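Local coordinates for protein 5-formyl-3-hydroxy-2-methylpyridine 4-carboxylate 5-dehydrogenase (Mesorhizobium japonicum MAFF 303099, PDB 4OM8) that oxidises 5-formyl-3-hydroxy-2-methylpyridine-4-carboxylate with NAD(+) in vitamin B6 degradation and can also reduce it with NADH to 4-pyridoxic acid, at residues I91-A95 with K122-H126; A80-N86 with T109-D114; D102-D108 with I127-R132. All coordinates share one frame; numbering follows the deposited sequence. Where two conformers were deposited one is given.

Overall arrangement
All three contacts lie in the NAD-binding Rossmann domain, and their segments interleave along the chain. Contact 2 pairs the parallel strands 82-85 and 110-113 in the middle of the sheet. Contact 1 lies about 13 Å away, centre to centre, and sets the start of helix 91-102, which links those strands, against residues 122-126. Contact 3, about 10 Å from contact 2 centre to centre, joins the loops that lead into strands 110-113 and 133-137. Contacts 1 and 2 both touch NAD and meet in the salt bridge of Lys94 with Glu85; contact 3 is fastened to contact 2 through Arg132 and Thr109, at the end of the strands remote from the cofactor.

Contact 1: I91-A95 with K122-H126; sequences ISIKA and KLQAH. With NAD (nicotinamide-adenine-dinucleotide), chain C.
At the nicotinamide-ribose side of the NAD pocket, the first turn of helix 91-102 packs against residues 122-126, which run on from within helix 120-123, with Lys94 and Leu123 in touch on the pocket side. The CD methylene of Lys94 rests 3.8 Å from Leu123 CD2, the two side chains running obliquely past each other. Beyond CD the lysine bends (chi4 -56°) and NZ donates to the ribose hydroxyl O3D of NAD at 3.0 Å, while the same nitrogen is salt-bridged to Glu85 and hydrogen-bonded to Pro88 O. Helix 91-102 is the crossover helix of a Rossmann beta-alpha-beta unit, and Lys94, on its first turn, reaches the cofactor at the C-terminal ends of the strands. A methionine in place of Lys94 would probably leave O3D without this donor and the buried Glu85 carboxylate without its counter-charge. Farther from NAD, Ala95 CB sits over one face of the His126 ring in a CH-pi contact, 4.0 Å from the ring centroid. Ile91 holds CG1 opposite its own backbone N (chi1 -170°), which carries CD1 across Lys122, 4.0 Å from its CB, and obliquely toward His126 NE2; Ile91 CG1 lies 4.1 Å from Leu123 CD2.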
loop_
_atom_site.group_PDB
_atom_site.type_symbol
_atom_site.label_atom_id
_atom_site.label_comp_id
_atom_site.label_asym_id
_atom_site.label_seq_id
_atom_site.Cartn_x
_atom_site.Cartn_y
_atom_site.Cartn_z
ATOM N N ILE A 91 -1.899 -24.252 -17.073
ATOM C CA ILE A 91 -3.041 -24.256 -17.979
ATOM C C ILE A 91 -3.453 -25.678 -18.372
ATOM O O ILE A 91 -4.628 -25.928 -18.618
ATOM C CB ILE A 91 -2.759 -23.405 -19.238
ATOM C CG1 ILE A 91 -4.043 -23.209 -20.047
ATOM C CG2 ILE A 91 -1.648 -24.026 -20.080
ATOM C CD1 ILE A 91 -3.920 -22.176 -21.133
ATOM N N SER A 92 -2.511 -26.621 -18.393
ATOM C CA SER A 92 -2.875 -27.998 -18.722
ATOM C C SER A 92 -3.759 -28.600 -17.622
ATOM O O SER A 92 -4.736 -29.296 -17.923
ATOM C CB SER A 92 -1.634 -28.864 -18.946
ATOM O OG SER A 92 -0.921 -29.066 -17.740
ATOM N N ILE A 93 -3.435 -28.321 -16.359
ATOM C CA ILE A 93 -4.259 -28.818 -15.254
ATOM C C ILE A 93 -5.635 -28.140 -15.262
ATOM O O ILE A 93 -6.652 -28.801 -15.073
ATOM C CB ILE A 93 -3.577 -28.610 -13.884
ATOM C CG1 ILE A 93 -2.238 -29.356 -13.854
ATOM C CG2 ILE A 93 -4.468 -29.107 -12.756
ATOM C CD1 ILE A 93 -1.527 -29.288 -12.514
ATOM N N LYS A 94 -5.673 -26.828 -15.492
ATOM C CA LYS A 94 -6.962 -26.133 -15.541
ATOM C C LYS A 94 -7.818 -26.650 -16.700
ATOM O O LYS A 94 -9.021 -26.884 -16.537
ATOM C CB LYS A 94 -6.758 -24.620 -15.646
ATOM C CG LYS A 94 -6.025 -24.009 -14.441
ATOM C CD LYS A 94 -6.083 -22.491 -14.452
ATOM C CE LYS A 94 -5.228 -21.899 -13.345
ATOM N NZ LYS A 94 -5.590 -22.413 -11.987
ATOM N N ALA A 95 -7.190 -26.870 -17.855
ATOM C CA ALA A 95 -7.906 -27.414 -18.997
ATOM C C ALA A 95 -8.460 -28.801 -18.698
ATOM O O ALA A 95 -9.559 -29.119 -19.135
ATOM C CB ALA A 95 -7.005 -27.458 -20.222
ATOM N N LYS A 122 -7.287 -17.325 -22.818
ATOM C CA LYS A 122 -6.714 -18.647 -23.054
ATOM C C LYS A 122 -7.519 -19.742 -22.368
ATOM O O LYS A 122 -7.792 -20.788 -22.957
ATOM C CB LYS A 122 -5.266 -18.700 -22.578
ATOM C CG LYS A 122 -4.291 -18.035 -23.521
ATOM C CD LYS A 122 -2.862 -18.284 -23.083
ATOM C CE LYS A 122 -1.893 -17.529 -23.983
ATOM N NZ LYS A 122 -0.478 -17.838 -23.651
ATOM N N LEU A 123 -7.920 -19.491 -21.128
ATOM C CA LEU A 123 -8.646 -20.499 -20.360
ATOM C C LEU A 123 -9.956 -20.890 -21.031
ATOM O O LEU A 123 -10.303 -22.073 -21.076
ATOM C CB LEU A 123 -8.912 -19.991 -18.944
ATOM C CG LEU A 123 -7.648 -19.840 -18.088
ATOM C CD1 LEU A 123 -8.007 -19.293 -16.710
ATOM C CD2 LEU A 123 -6.932 -21.183 -17.972
ATOM N N GLN A 124 -10.676 -19.912 -21.581
ATOM C CA GLN A 124 -12.024 -20.187 -22.071
ATOM C C GLN A 124 -11.998 -20.912 -23.420
ATOM O O GLN A 124 -13.032 -21.425 -23.877
ATOM C CB GLN A 124 -12.856 -18.901 -22.149
ATOM C CG GLN A 124 -12.368 -17.898 -23.180
ATOM C CD GLN A 124 -12.979 -16.514 -23.014
ATOM O OE1 GLN A 124 -12.437 -15.535 -23.531
ATOM N NE2 GLN A 124 -14.110 -16.421 -22.314
ATOM N N ALA A 125 -10.820 -21.014 -24.027
ATOM C CA ALA A 125 -10.674 -21.816 -25.241
ATOM C C ALA A 125 -10.823 -23.311 -24.937
ATOM O O ALA A 125 -10.868 -24.134 -25.851
ATOM C CB ALA A 125 -9.328 -21.538 -25.900
ATOM N N HIS A 126 -10.912 -23.657 -23.655
ATOM C CA HIS A 126 -10.899 -25.062 -23.243
ATOM C C HIS A 126 -12.203 -25.533 -22.622
ATOM O O HIS A 126 -12.228 -26.559 -21.941
ATOM C CB HIS A 126 -9.758 -25.307 -22.259
ATOM C CG HIS A 126 -8.405 -25.058 -22.840
ATOM N ND1 HIS A 126 -7.721 -26.011 -23.567
ATOM C CD2 HIS A 126 -7.620 -23.957 -22.827
ATOM C CE1 HIS A 126 -6.566 -25.508 -23.964
ATOM N NE2 HIS A 126 -6.480 -24.262 -23.530
HETATM P PA NAD C . -2.538 -24.416 -3.925
HETATM O O1A NAD C . -1.352 -25.069 -4.613
HETATM O O2A NAD C . -2.448 -24.003 -2.464
HETATM O O5B NAD C . -3.797 -25.405 -4.084
HETATM C C5B NAD C . -4.096 -26.065 -5.315
HETATM C C4B NAD C . -5.017 -27.234 -4.999
HETATM O O4B NAD C . -5.526 -27.782 -6.216
HETATM C C3B NAD C . -4.266 -28.349 -4.272
HETATM O O3B NAD C . -4.920 -28.664 -3.036
HETATM C C2B NAD C . -4.306 -29.512 -5.255
HETATM O O2B NAD C . -4.364 -30.810 -4.643
HETATM C C1B NAD C . -5.567 -29.205 -6.038
HETATM N N9A NAD C . -5.679 -29.844 -7.361
HETATM C C8A NAD C . -4.699 -30.110 -8.241
HETATM N N7A NAD C . -5.206 -30.681 -9.362
HETATM C C5A NAD C . -6.537 -30.779 -9.205
HETATM C C6A NAD C . -7.673 -31.283 -9.994
HETATM N N6A NAD C . -7.494 -31.814 -11.228
HETATM N N1A NAD C . -8.904 -31.198 -9.444
HETATM C C2A NAD C . -9.106 -30.679 -8.221
HETATM N N3A NAD C . -8.117 -30.202 -7.448
HETATM C C4A NAD C . -6.838 -30.231 -7.881
HETATM O O3 NAD C . -3.000 -23.198 -4.875
HETATM P PN NAD C . -3.677 -21.814 -4.408
HETATM O O1N NAD C . -2.611 -20.899 -3.836
HETATM O O2N NAD C . -4.935 -22.049 -3.603
HETATM O O5D NAD C . -4.109 -21.195 -5.821
HETATM C C5D NAD C . -5.105 -21.816 -6.645
HETATM C C4D NAD C . -5.380 -20.882 -7.818
HETATM O O4D NAD C . -5.732 -19.610 -7.283
HETATM C C3D NAD C . -4.151 -20.648 -8.682
HETATM O O3D NAD C . -4.614 -20.389 -10.010
HETATM C C2D NAD C . -3.549 -19.371 -8.129
HETATM O O2D NAD C . -2.837 -18.632 -9.128
HETATM C C1D NAD C . -4.792 -18.611 -7.698
HETATM N N1N NAD C . -4.584 -17.644 -6.609
HETATM C C2N NAD C . -3.673 -17.834 -5.632
HETATM C C3N NAD C . -3.538 -16.888 -4.612
HETATM C C7N NAD C . -2.518 -17.018 -3.512
HETATM O O7N NAD C . -2.106 -18.107 -3.138
HETATM N N7N NAD C . -2.064 -15.887 -2.975
HETATM C C4N NAD C . -4.350 -15.760 -4.607
HETATM C C5N NAD C . -5.286 -15.601 -5.619
HETATM C C6N NAD C . -5.386 -16.571 -6.606
#

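Contact 2: A80-N86 with T109-D114; sequences ADLVIEN and TIVASD. With NAD (nicotinamide-adenine-dinucleotide), chain C.
Strands 82-85 and 110-113 run parallel, their axes 4.6 Å apart at closest and inclined by 20°, and are joined by five backbone hydrogen bonds from Ile110 N to Asp81 O at one end to Asp114 N to Glu85 O at the other. Donors come from both strands in turn: Val83 N and Glu85 N give to Ile110 O and Ala112 O, while Ala112 N gives to Val83 O. Thr109 adds a side-chain bond at the strand entrance, its OG1 donating to Ala80 O at 2.7 Å. On the face of Leu82 and Ile84, Leu82 CD1 bridges the neighbouring strand, 3.8 Å from Ile110 CG2 and 4.0 Å from Ala112 CB. The other face carries Val83, Val111 and a buried polar pair. There Glu85 bends at chi2 (-88°), which turns its carboxylate across to Ser113, and Ser113 OG donates to OE1 at 2.7 Å from the syn side, 28° out of the carboxylate plane. OE1 also accepts from Tyr98 OH and OE2 from Val87 N, bonds that should hold the buried carboxylate firmly in place. At the C-terminal ends of the strands, where a Rossmann fold binds its dinucleotide, Asp114 O comes within 3.2 Å of NAD C6N, and Asp114 OD1 is held by Trp138 N. Strand 82-85 is bonded on its other side to strand 4-8, and side chains of 110-113 touch strand 133-137. Helix 158-170 covers Leu82 and Ile110 on one face, with helix 14-23 against Ile84, while helix 91-102 supplies Lys94 and Tyr98 to Glu85 on the other.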
loop_
_atom_site.group_PDB
_atom_site.type_symbol
_atom_site.label_atom_id
_atom_site.label_comp_id
_atom_site.label_asym_id
_atom_site.label_seq_id
_atom_site.Cartn_x
_atom_site.Cartn_y
_atom_site.Cartn_z
ATOM N N ALA A 80 -24.621 -27.353 -10.104
ATOM C CA ALA A 80 -23.939 -26.087 -9.825
ATOM C C ALA A 80 -24.414 -24.985 -10.764
ATOM O O ALA A 80 -24.602 -25.216 -11.973
ATOM C CB ALA A 80 -22.434 -26.257 -9.937
ATOM N N ASP A 81 -24.602 -23.795 -10.196
ATOM C CA ASP A 81 -24.869 -22.585 -10.972
ATOM C C ASP A 81 -23.581 -21.849 -11.284
ATOM O O ASP A 81 -23.514 -21.076 -12.240
ATOM C CB ASP A 81 -25.813 -21.662 -10.214
ATOM C CG ASP A 81 -27.113 -22.337 -9.861
ATOM O OD1 ASP A 81 -27.705 -22.982 -10.758
ATOM O OD2 ASP A 81 -27.536 -22.229 -8.696
ATOM N N LEU A 82 -22.575 -22.080 -10.440
ATOM C CA LEU A 82 -21.255 -21.475 -10.574
ATOM C C LEU A 82 -20.246 -22.509 -10.131
ATOM O O LEU A 82 -20.404 -23.092 -9.053
ATOM C CB LEU A 82 -21.136 -20.199 -9.728
ATOM C CG LEU A 82 -19.729 -19.628 -9.504
ATOM C CD1 LEU A 82 -19.148 -19.103 -10.804
ATOM C CD2 LEU A 82 -19.743 -18.521 -8.444
ATOM N N VAL A 83 -19.254 -22.775 -10.980
ATOM C CA VAL A 83 -18.099 -23.569 -10.580
ATOM C C VAL A 83 -16.908 -22.638 -10.542
ATOM O O VAL A 83 -16.602 -21.981 -11.534
ATOM C CB VAL A 83 -17.809 -24.734 -11.538
ATOM C CG1 VAL A 83 -16.570 -25.517 -11.072
ATOM C CG2 VAL A 83 -19.029 -25.648 -11.674
ATOM N N ILE A 84 -16.249 -22.572 -9.395
ATOM C CA ILE A 84 -15.031 -21.791 -9.261
ATOM C C ILE A 84 -13.860 -22.753 -9.338
ATOM O O ILE A 84 -13.660 -23.581 -8.437
ATOM C CB ILE A 84 -14.990 -21.005 -7.941
ATOM C CG1 ILE A 84 -16.179 -20.040 -7.864
ATOM C CG2 ILE A 84 -13.665 -20.244 -7.810
ATOM C CD1 ILE A 84 -16.301 -19.362 -6.526
ATOM N N GLU A 85 -13.118 -22.672 -10.435
ATOM C CA GLU A 85 -11.919 -23.477 -10.597
ATOM C C GLU A 85 -10.776 -22.793 -9.859
ATOM O O GLU A 85 -10.495 -21.594 -10.072
ATOM C CB GLU A 85 -11.590 -23.671 -12.079
ATOM C CG GLU A 85 -10.207 -24.258 -12.319
ATOM C CD GLU A 85 -9.152 -23.185 -12.413
ATOM O OE1 GLU A 85 -9.298 -22.298 -13.278
ATOM O OE2 GLU A 85 -8.184 -23.221 -11.629
ATOM N N ASN A 86 -10.119 -23.563 -8.995
ATOM C CA ASN A 86 -9.139 -23.041 -8.054
ATOM C C ASN A 86 -7.972 -24.022 -7.901
ATOM O O ASN A 86 -7.539 -24.320 -6.791
ATOM C CB ASN A 86 -9.841 -22.790 -6.708
ATOM C CG ASN A 86 -8.977 -22.046 -5.707
ATOM O OD1 ASN A 86 -8.335 -21.042 -6.027
ATOM N ND2 ASN A 86 -8.958 -22.548 -4.479
ATOM N N THR A 109 -24.275 -22.736 -16.747
ATOM C CA THR A 109 -23.488 -22.636 -15.520
ATOM C C THR A 109 -22.296 -21.707 -15.755
ATOM O O THR A 109 -21.609 -21.842 -16.750
ATOM C CB THR A 109 -23.002 -24.024 -15.079
ATOM O OG1 THR A 109 -24.136 -24.788 -14.648
ATOM C CG2 THR A 109 -22.015 -23.937 -13.930
ATOM N N ILE A 110 -22.046 -20.765 -14.849
ATOM C CA ILE A 110 -20.860 -19.937 -14.992
ATOM C C ILE A 110 -19.655 -20.704 -14.452
ATOM O O ILE A 110 -19.729 -21.355 -13.409
ATOM C CB ILE A 110 -21.032 -18.576 -14.290
ATOM C CG1 ILE A 110 -22.116 -17.783 -15.021
ATOM C CG2 ILE A 110 -19.717 -17.794 -14.275
ATOM C CD1 ILE A 110 -22.509 -16.495 -14.362
ATOM N N VAL A 111 -18.557 -20.658 -15.194
ATOM C CA VAL A 111 -17.306 -21.237 -14.735
ATOM C C VAL A 111 -16.295 -20.117 -14.541
ATOM O O VAL A 111 -15.919 -19.442 -15.493
ATOM C CB VAL A 111 -16.765 -22.274 -15.722
ATOM C CG1 VAL A 111 -15.473 -22.871 -15.197
ATOM C CG2 VAL A 111 -17.807 -23.377 -15.914
ATOM N N ALA A 112 -15.884 -19.900 -13.294
ATOM C CA ALA A 112 -14.939 -18.845 -12.972
ATOM C C ALA A 112 -13.596 -19.435 -12.616
ATOM O O ALA A 112 -13.541 -20.483 -11.982
ATOM C CB ALA A 112 -15.461 -18.013 -11.810
ATOM N N SER A 113 -12.516 -18.787 -13.034
ATOM C CA SER A 113 -11.185 -19.177 -12.588
ATOM C C SER A 113 -10.640 -18.187 -11.581
ATOM O O SER A 113 -10.774 -16.975 -11.766
ATOM C CB SER A 113 -10.215 -19.268 -13.764
ATOM O OG SER A 113 -8.920 -19.635 -13.300
ATOM N N ASP A 114 -9.976 -18.716 -10.550
ATOM C CA ASP A 114 -9.259 -17.909 -9.563
ATOM C C ASP A 114 -7.836 -17.580 -10.027
ATOM O O ASP A 114 -7.061 -17.011 -9.256
ATOM C CB ASP A 114 -9.221 -18.663 -8.222
ATOM C CG ASP A 114 -8.845 -17.783 -7.032
ATOM O OD1 ASP A 114 -9.092 -16.568 -7.056
ATOM O OD2 ASP A 114 -8.364 -18.354 -6.032
HETATM P PA NAD C . -2.538 -24.416 -3.925
HETATM O O1A NAD C . -1.352 -25.069 -4.613
HETATM O O2A NAD C . -2.448 -24.003 -2.464
HETATM O O5B NAD C . -3.797 -25.405 -4.084
HETATM C C5B NAD C . -4.096 -26.065 -5.315
HETATM C C4B NAD C . -5.017 -27.234 -4.999
HETATM O O4B NAD C . -5.526 -27.782 -6.216
HETATM C C3B NAD C . -4.266 -28.349 -4.272
HETATM O O3B NAD C . -4.920 -28.664 -3.036
HETATM C C2B NAD C . -4.306 -29.512 -5.255
HETATM O O2B NAD C . -4.364 -30.810 -4.643
HETATM C C1B NAD C . -5.567 -29.205 -6.038
HETATM N N9A NAD C . -5.679 -29.844 -7.361
HETATM C C8A NAD C . -4.699 -30.110 -8.241
HETATM N N7A NAD C . -5.206 -30.681 -9.362
HETATM C C5A NAD C . -6.537 -30.779 -9.205
HETATM C C6A NAD C . -7.673 -31.283 -9.994
HETATM N N6A NAD C . -7.494 -31.814 -11.228
HETATM N N1A NAD C . -8.904 -31.198 -9.444
HETATM C C2A NAD C . -9.106 -30.679 -8.221
HETATM N N3A NAD C . -8.117 -30.202 -7.448
HETATM C C4A NAD C . -6.838 -30.231 -7.881
HETATM O O3 NAD C . -3.000 -23.198 -4.875
HETATM P PN NAD C . -3.677 -21.814 -4.408
HETATM O O1N NAD C . -2.611 -20.899 -3.836
HETATM O O2N NAD C . -4.935 -22.049 -3.603
HETATM O O5D NAD C . -4.109 -21.195 -5.821
HETATM C C5D NAD C . -5.105 -21.816 -6.645
HETATM C C4D NAD C . -5.380 -20.882 -7.818
HETATM O O4D NAD C . -5.732 -19.610 -7.283
HETATM C C3D NAD C . -4.151 -20.648 -8.682
HETATM O O3D NAD C . -4.614 -20.389 -10.010
HETATM C C2D NAD C . -3.549 -19.371 -8.129
HETATM O O2D NAD C . -2.837 -18.632 -9.128
HETATM C C1D NAD C . -4.792 -18.611 -7.698
HETATM N N1N NAD C . -4.584 -17.644 -6.609
HETATM C C2N NAD C . -3.673 -17.834 -5.632
HETATM C C3N NAD C . -3.538 -16.888 -4.612
HETATM C C7N NAD C . -2.518 -17.018 -3.512
HETATM O O7N NAD C . -2.106 -18.107 -3.138
HETATM N N7N NAD C . -2.064 -15.887 -2.975
HETATM C C4N NAD C . -4.350 -15.760 -4.607
HETATM C C5N NAD C . -5.286 -15.601 -5.619
HETATM C C6N NAD C . -5.386 -16.571 -6.606
#

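Contact 3: D102-D108 with I127-R132; sequences DGLIGQD and ISYPER
Asp102 and Arg132 are brought to Ser128 by their torsions: the aspartate swings CG to the far side from its N (chi1 -158°), and the arginine folds back at chi2 (68°). The carboxylate of Asp102 takes Ser128 with both oxygens. Ser128 OG donates to the syn lone pair of OD1 at 2.6 Å, and Ser128 N donates to OD2 at 2.9 Å, from the syn side but well out of the carboxylate plane. Arg132 grips Ser128 O side-on, with NE at 2.9 Å and NH2 at 3.0 Å; the oxygen lies in the guanidinium plane. Its NH1 donates to Gly106 O, 3.0 Å away and in that carbonyl's plane, and to Thr109 O beyond. NH2 also forms a salt bridge with Asp102 OD1 at 3.6 Å and donates to a water that also lies within hydrogen-bonding distance of Asp102 O. In this conformer the guanidinium lies between Gln107 O on one face and Ile127 CD1 on the opposite one, both offset toward its rim. Outside this network Gln107 and Tyr129 run side by side, Gln107 CB 3.7 Å from Tyr129 CD2. Arg132 thus links the two loops that lead into the parallel strands 110-113 and 133-137 of the Rossmann fold, at the N-terminal ends of the strands, away from NAD.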
loop_
_atom_site.group_PDB
_atom_site.type_symbol
_atom_site.label_atom_id
_atom_site.label_comp_id
_atom_site.label_asym_id
_atom_site.label_seq_id
_atom_site.Cartn_x
_atom_site.Cartn_y
_atom_site.Cartn_z
ATOM N N ASP A 102 -17.169 -30.154 -17.959
ATOM C CA ASP A 102 -17.982 -29.623 -19.058
ATOM C C ASP A 102 -19.235 -30.471 -19.274
ATOM O O ASP A 102 -20.344 -29.944 -19.395
ATOM C CB ASP A 102 -17.144 -29.550 -20.339
ATOM C CG ASP A 102 -17.681 -28.555 -21.350
ATOM O OD1 ASP A 102 -18.835 -28.095 -21.215
ATOM O OD2 ASP A 102 -16.941 -28.260 -22.311
ATOM N N GLY A 103 -19.067 -31.787 -19.275
ATOM C CA GLY A 103 -20.193 -32.669 -19.513
ATOM C C GLY A 103 -21.104 -32.854 -18.318
ATOM O O GLY A 103 -22.154 -33.487 -18.441
ATOM N N LEU A 104 -20.716 -32.298 -17.170
ATOM C CA LEU A 104 -21.435 -32.519 -15.913
ATOM C C LEU A 104 -22.231 -31.312 -15.435
ATOM O O LEU A 104 -22.936 -31.385 -14.421
ATOM C CB LEU A 104 -20.452 -32.910 -14.823
ATOM C CG LEU A 104 -19.611 -34.146 -15.093
ATOM C CD1 LEU A 104 -18.631 -34.349 -13.962
ATOM C CD2 LEU A 104 -20.526 -35.355 -15.253
ATOM N N ILE A 105 -22.093 -30.197 -16.144
ATOM C CA ILE A 105 -22.772 -28.975 -15.754
ATOM C C ILE A 105 -23.580 -28.400 -16.909
ATOM O O ILE A 105 -23.315 -28.676 -18.086
ATOM C CB ILE A 105 -21.771 -27.908 -15.251
ATOM C CG1 ILE A 105 -20.816 -27.494 -16.371
ATOM C CG2 ILE A 105 -20.978 -28.428 -14.047
ATOM C CD1 ILE A 105 -19.775 -26.472 -15.921
ATOM N N GLY A 106 -24.555 -27.577 -16.554
ATOM C CA GLY A 106 -25.382 -26.904 -17.542
ATOM C C GLY A 106 -24.589 -25.950 -18.418
ATOM O O GLY A 106 -23.608 -25.355 -17.971
ATOM N N GLN A 107 -25.022 -25.788 -19.666
ATOM C CA GLN A 107 -24.330 -24.882 -20.574
ATOM C C GLN A 107 -24.434 -23.421 -20.106
ATOM O O GLN A 107 -23.680 -22.565 -20.561
ATOM C CB GLN A 107 -24.884 -25.041 -21.990
ATOM C CG GLN A 107 -26.366 -24.784 -22.078
ATOM C CD GLN A 107 -26.952 -25.333 -23.359
ATOM O OE1 GLN A 107 -27.199 -26.536 -23.478
ATOM N NE2 GLN A 107 -27.154 -24.460 -24.334
ATOM N N ASP A 108 -25.361 -23.137 -19.198
ATOM C CA ASP A 108 -25.470 -21.786 -18.663
ATOM C C ASP A 108 -24.846 -21.654 -17.271
ATOM O O ASP A 108 -24.867 -20.569 -16.681
ATOM C CB ASP A 108 -26.930 -21.331 -18.638
ATOM C CG ASP A 108 -27.813 -22.218 -17.791
ATOM O OD1 ASP A 108 -27.452 -23.389 -17.550
ATOM O OD2 ASP A 108 -28.889 -21.737 -17.377
ATOM N N ILE A 127 -13.288 -24.803 -22.868
ATOM C CA ILE A 127 -14.594 -25.230 -22.386
ATOM C C ILE A 127 -15.687 -24.844 -23.382
ATOM O O ILE A 127 -15.558 -23.844 -24.096
ATOM C CB ILE A 127 -14.888 -24.622 -20.991
ATOM C CG1 ILE A 127 -15.965 -25.439 -20.273
ATOM C CG2 ILE A 127 -15.215 -23.135 -21.105
ATOM C CD1 ILE A 127 -16.149 -25.085 -18.813
ATOM N N SER A 128 -16.753 -25.639 -23.455
ATOM C CA SER A 128 -17.899 -25.267 -24.270
ATOM C C SER A 128 -18.516 -23.984 -23.741
ATOM O O SER A 128 -18.376 -23.670 -22.552
ATOM C CB SER A 128 -18.951 -26.384 -24.291
ATOM O OG SER A 128 -19.686 -26.452 -23.075
ATOM N N TYR A 129 -19.199 -23.255 -24.620
ATOM C CA TYR A 129 -19.833 -21.984 -24.254
ATOM C C TYR A 129 -18.874 -21.096 -23.453
ATOM O O TYR A 129 -19.107 -20.797 -22.287
ATOM C CB TYR A 129 -21.143 -22.231 -23.488
ATOM C CG TYR A 129 -22.225 -22.730 -24.416
ATOM C CD1 TYR A 129 -22.983 -21.836 -25.164
ATOM C CD2 TYR A 129 -22.452 -24.086 -24.583
ATOM C CE1 TYR A 129 -23.957 -22.279 -26.054
ATOM C CE2 TYR A 129 -23.438 -24.546 -25.470
ATOM C CZ TYR A 129 -24.176 -23.629 -26.191
ATOM O OH TYR A 129 -25.138 -24.064 -27.068
ATOM N N PRO A 130 -17.793 -20.651 -24.100
ATOM C CA PRO A 130 -16.766 -19.859 -23.412
ATOM C C PRO A 130 -17.319 -18.541 -22.900
ATOM O O PRO A 130 -16.667 -17.886 -22.075
ATOM C CB PRO A 130 -15.707 -19.627 -24.498
ATOM C CG PRO A 130 -16.461 -19.798 -25.803
ATOM C CD PRO A 130 -17.493 -20.838 -25.529
ATOM N N GLU A 131 -18.507 -18.155 -23.366
ATOM C CA GLU A 131 -19.102 -16.900 -22.940
ATOM C C GLU A 131 -19.493 -16.904 -21.467
ATOM O O GLU A 131 -19.640 -15.826 -20.878
ATOM C CB GLU A 131 -20.329 -16.554 -23.788
ATOM C CG GLU A 131 -20.086 -16.616 -25.278
ATOM C CD GLU A 131 -20.277 -18.017 -25.831
ATOM O OE1 GLU A 131 -20.636 -18.930 -25.058
ATOM O OE2 GLU A 131 -20.101 -18.191 -27.042
ATOM N N ARG A 132 -19.659 -18.087 -20.868
ATOM C CA ARG A 132 -19.993 -18.175 -19.446
ATOM C C ARG A 132 -18.756 -18.474 -18.591
ATOM O O ARG A 132 -18.880 -18.832 -17.406
ATOM C CB ARG A 132 -21.093 -19.229 -19.183
ATOM C CG ARG A 132 -20.941 -20.600 -19.868
ATOM C CD ARG A 132 -19.760 -21.449 -19.340
ATOM N NE ARG A 132 -19.680 -22.698 -20.105
ATOM C CZ ARG A 132 -20.335 -23.811 -19.780
ATOM N NH1 ARG A 132 -21.090 -23.850 -18.686
ATOM N NH2 ARG A 132 -20.231 -24.892 -20.553
HETATM O O HOH W 1 -21.525 -27.402 -19.967
#